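Local coordinates for protein AgaA (PDB 6HLX) that binds the opine agropinic acid in the periplasm, as the substrate-binding protein of an ABC transporter that imports it, at residues W388-Y393 with D415-G420. Residues are numbered along the deposited sequence; the frame is centred on the assembly and turned at random.
Sequences WLSNYY and DLLDKG
Leu-389 offers only its CB to the helix opposite, where it meets CD2 of Leu-417 at 4.0 Å. The rest of its side chain turns elsewhere: one methyl, CD2, rests over the outer part of one face of the Trp-388 indole, 3.5 Å from its plane, and the side chain also packs on Tyr-433 and Phe-436 of helix 426-443. Ser-390 stands nearest to Leu-417 in the backbone register, with 6.4 Å between their CA atoms. With chi1 at -82° its hydroxyl swings away from its own carbonyl carbon and lies alongside Leu-417, OG 3.6 Å from CB of that leucine. The hydroxyl has polar partners as well, in hydrogen bonds with Asp-387 and Arg-421, so this buried oxygen can lie against hydrocarbon without losing its bonding.

The pair is a worked example of a single leucine, Leu-417, laid against one short helix across a nearly antiparallel pair; the axes of the two short segments approach to 10.2 Å at a crossing angle of -158°, within the type 2 periplasmic-binding-protein fold. Short helix 388-393 follows strand 374-379 of a mixed sheet; helix 411-422 packs against it through Leu-417, and helix 426-443 also packs on it.

One turn after Leu-389, Tyr-393 reaches the other methyl of the leucine: its CB touches CD1 of Leu-417 at 3.9 Å, so each methyl has its own CB partner. The phenol itself leads away from helix 411-422, with an edge-to-face contact to Phe-436 and a hydroxyl hydrogen-bonded to that of Tyr-448.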
ATOM      1  N   TRP A 388       2.137   0.434 -11.759  1.00 18.84           N
ATOM      2  CA  TRP A 388       2.034  -0.160 -10.412  1.00 19.40           C
ATOM      3  C   TRP A 388       2.552  -1.614 -10.497  1.00 21.16           C
ATOM      4  O   TRP A 388       3.080  -2.155  -9.530  1.00 21.00           O
ATOM      5  CB  TRP A 388       0.576  -0.164  -9.904  1.00 18.40           C
ATOM      6  CG  TRP A 388      -0.375  -1.109 -10.607  1.00 19.14           C
ATOM      7  CD1 TRP A 388      -1.209  -0.808 -11.647  1.00 22.12           C
ATOM      8  CD2 TRP A 388      -0.687  -2.466 -10.217  1.00 19.03           C
ATOM      9  NE1 TRP A 388      -1.991  -1.904 -11.963  1.00 21.26           N
ATOM     10  CE2 TRP A 388      -1.709  -2.926 -11.082  1.00 22.65           C
ATOM     11  CE3 TRP A 388      -0.203  -3.337  -9.213  1.00 19.75           C
ATOM     12  CZ2 TRP A 388      -2.283  -4.211 -10.955  1.00 21.72           C
ATOM     13  CZ3 TRP A 388      -0.755  -4.616  -9.102  1.00 20.67           C
ATOM     14  CH2 TRP A 388      -1.760  -5.051  -9.984  1.00 21.32           C
ATOM     15  N   LEU A 389       2.423  -2.235 -11.686  1.00 17.82           N
ATOM     16  CA  LEU A 389       2.883  -3.605 -11.927  1.00 17.62           C
ATOM     17  C   LEU A 389       4.375  -3.807 -11.665  1.00 21.36           C
ATOM     18  O   LEU A 389       4.769  -4.911 -11.269  1.00 21.17           O
ATOM     19  CB  LEU A 389       2.520  -4.032 -13.360  1.00 18.61           C
ATOM     20  CG  LEU A 389       1.005  -4.155 -13.622  1.00 21.87           C
ATOM     21  CD1 LEU A 389       0.692  -4.139 -15.148  1.00 21.38           C
ATOM     22  CD2 LEU A 389       0.435  -5.425 -12.931  1.00 23.12           C
ATOM     23  N   SER A 390       5.225  -2.775 -11.932  1.00 20.42           N
ATOM     24  CA  SER A 390       6.680  -2.959 -11.740  1.00 20.10           C
ATOM     25  C   SER A 390       7.007  -3.281 -10.288  1.00 21.30           C
ATOM     26  O   SER A 390       7.879  -4.100 -10.015  1.00 20.25           O
ATOM     27  CB  SER A 390       7.454  -1.715 -12.146  1.00 22.82           C
ATOM     28  OG  SER A 390       7.637  -1.691 -13.548  1.00 27.18           O
ATOM     29  N   ASN A 391       6.287  -2.636  -9.362  1.00 18.31           N
ATOM     30  CA  ASN A 391       6.492  -2.840  -7.938  1.00 17.68           C
ATOM     31  C   ASN A 391       6.260  -4.318  -7.542  1.00 20.99           C
ATOM     32  O   ASN A 391       6.955  -4.837  -6.668  1.00 20.49           O
ATOM     33  CB  ASN A 391       5.598  -1.889  -7.156  1.00 18.48           C
ATOM     34  CG  ASN A 391       5.709  -2.018  -5.659  1.00 21.99           C
ATOM     35  OD1 ASN A 391       6.820  -2.060  -5.063  1.00 26.28           O
ATOM     36  ND2 ASN A 391       4.562  -2.102  -5.026  1.00 18.64           N
ATOM     37  N   TYR A 392       5.328  -5.001  -8.247  1.00 18.07           N
ATOM     38  CA  TYR A 392       5.002  -6.412  -8.032  1.00 18.05           C
ATOM     39  C   TYR A 392       5.884  -7.386  -8.815  1.00 21.34           C
ATOM     40  O   TYR A 392       6.189  -8.465  -8.313  1.00 21.76           O
ATOM     41  CB  TYR A 392       3.518  -6.657  -8.433  1.00 18.56           C
ATOM     42  CG  TYR A 392       2.565  -6.181  -7.364  1.00 17.36           C
ATOM     43  CD1 TYR A 392       2.291  -4.820  -7.194  1.00 17.20           C
ATOM     44  CD2 TYR A 392       1.947  -7.084  -6.510  1.00 18.00           C
ATOM     45  CE1 TYR A 392       1.477  -4.373  -6.152  1.00 18.75           C
ATOM     46  CE2 TYR A 392       1.114  -6.649  -5.476  1.00 18.80           C
ATOM     47  CZ  TYR A 392       0.878  -5.293  -5.310  1.00 19.56           C
ATOM     48  OH  TYR A 392       0.115  -4.878  -4.246  1.00 21.18           O
ATOM     49  N   TYR A 393       6.226  -7.047 -10.077  1.00 18.55           N
ATOM     50  CA  TYR A 393       6.851  -7.989 -11.022  1.00 18.93           C
ATOM     51  C   TYR A 393       8.298  -7.775 -11.418  1.00 22.20           C
ATOM     52  O   TYR A 393       8.929  -8.726 -11.889  1.00 22.93           O
ATOM     53  CB  TYR A 393       6.016  -8.006 -12.321  1.00 20.69           C
ATOM     54  CG  TYR A 393       4.687  -8.715 -12.155  1.00 20.79           C
ATOM     55  CD1 TYR A 393       3.569  -8.038 -11.672  1.00 22.22           C
ATOM     56  CD2 TYR A 393       4.547 -10.065 -12.480  1.00 20.93           C
ATOM     57  CE1 TYR A 393       2.351  -8.690 -11.483  1.00 20.32           C
ATOM     58  CE2 TYR A 393       3.327 -10.723 -12.320  1.00 20.62           C
ATOM     59  CZ  TYR A 393       2.237 -10.033 -11.803  1.00 21.72           C
ATOM     60  OH  TYR A 393       1.030 -10.671 -11.633  1.00 21.50           O
ATOM     61  N   ASP A 415      11.821  -6.285 -19.577  1.00 23.52           N
ATOM     62  CA  ASP A 415      11.880  -5.552 -20.847  1.00 23.21           C
ATOM     63  C   ASP A 415      10.543  -4.931 -21.193  1.00 25.55           C
ATOM     64  O   ASP A 415      10.500  -3.759 -21.574  1.00 25.86           O
ATOM     65  CB  ASP A 415      12.388  -6.469 -21.974  1.00 24.37           C
ATOM     66  CG  ASP A 415      13.851  -6.823 -21.824  1.00 33.48           C
ATOM     67  OD1 ASP A 415      14.558  -6.125 -21.059  1.00 34.19           O
ATOM     68  OD2 ASP A 415      14.306  -7.771 -22.504  1.00 36.12           O
ATOM     69  N   LEU A 416       9.451  -5.679 -20.988  1.00 21.50           N
ATOM     70  CA  LEU A 416       8.104  -5.178 -21.261  1.00 20.18           C
ATOM     71  C   LEU A 416       7.745  -4.061 -20.284  1.00 24.63           C
ATOM     72  O   LEU A 416       7.223  -3.025 -20.708  1.00 22.98           O
ATOM     73  CB  LEU A 416       7.056  -6.300 -21.190  1.00 20.00           C
ATOM     74  CG  LEU A 416       7.047  -7.267 -22.385  1.00 25.19           C
ATOM     75  CD1 LEU A 416       6.274  -8.531 -22.041  1.00 26.42           C
ATOM     76  CD2 LEU A 416       6.492  -6.592 -23.664  1.00 26.15           C
ATOM     77  N   LEU A 417       8.036  -4.245 -18.983  1.00 21.47           N
ATOM     78  CA  LEU A 417       7.717  -3.154 -18.034  1.00 21.41           C
ATOM     79  C   LEU A 417       8.548  -1.901 -18.315  1.00 25.52           C
ATOM     80  O   LEU A 417       8.034  -0.787 -18.211  1.00 23.74           O
ATOM     81  CB  LEU A 417       7.906  -3.621 -16.585  1.00 21.43           C
ATOM     82  CG  LEU A 417       6.932  -4.736 -16.132  1.00 24.40           C
ATOM     83  CD1 LEU A 417       7.404  -5.380 -14.836  1.00 23.79           C
ATOM     84  CD2 LEU A 417       5.468  -4.227 -16.024  1.00 25.08           C
ATOM     85  N   ASP A 418       9.821  -2.073 -18.680  1.00 21.94           N
ATOM     86  CA  ASP A 418      10.680  -0.934 -19.026  1.00 22.35           C
ATOM     87  C   ASP A 418      10.109  -0.198 -20.244  1.00 25.26           C
ATOM     88  O   ASP A 418      10.017   1.035 -20.231  1.00 23.54           O
ATOM     89  CB  ASP A 418      12.129  -1.392 -19.278  1.00 23.62           C
ATOM     90  CG  ASP A 418      12.882  -1.736 -17.994  1.00 28.63           C
ATOM     91  OD1 ASP A 418      12.457  -1.282 -16.915  1.00 29.04           O
ATOM     92  OD2 ASP A 418      13.908  -2.437 -18.080  1.00 34.00           O
ATOM     93  N   LYS A 419       9.672  -0.952 -21.270  1.00 22.95           N
ATOM     94  CA  LYS A 419       9.086  -0.342 -22.470  1.00 22.29           C
ATOM     95  C   LYS A 419       7.773   0.366 -22.129  1.00 25.25           C
ATOM     96  O   LYS A 419       7.531   1.477 -22.612  1.00 25.59           O
ATOM     97  CB  LYS A 419       8.864  -1.396 -23.577  1.00 24.07           C
ATOM     98  CG  LYS A 419       8.585  -0.767 -24.937  1.00 27.36           C
ATOM     99  CD  LYS A 419       8.380  -1.814 -26.030  1.00 30.17           C
ATOM    100  CE  LYS A 419       8.054  -1.169 -27.367  1.00 37.22           C
ATOM    101  NZ  LYS A 419       7.747  -2.191 -28.420  1.00 35.81           N
ATOM    102  N   GLY A 420       6.959  -0.258 -21.265  1.00 21.86           N
ATOM    103  CA  GLY A 420       5.676   0.305 -20.853  1.00 21.71           C
ATOM    104  C   GLY A 420       5.820   1.648 -20.167  1.00 24.34           C
ATOM    105  O   GLY A 420       5.029   2.558 -20.409  1.00 24.46           O
TER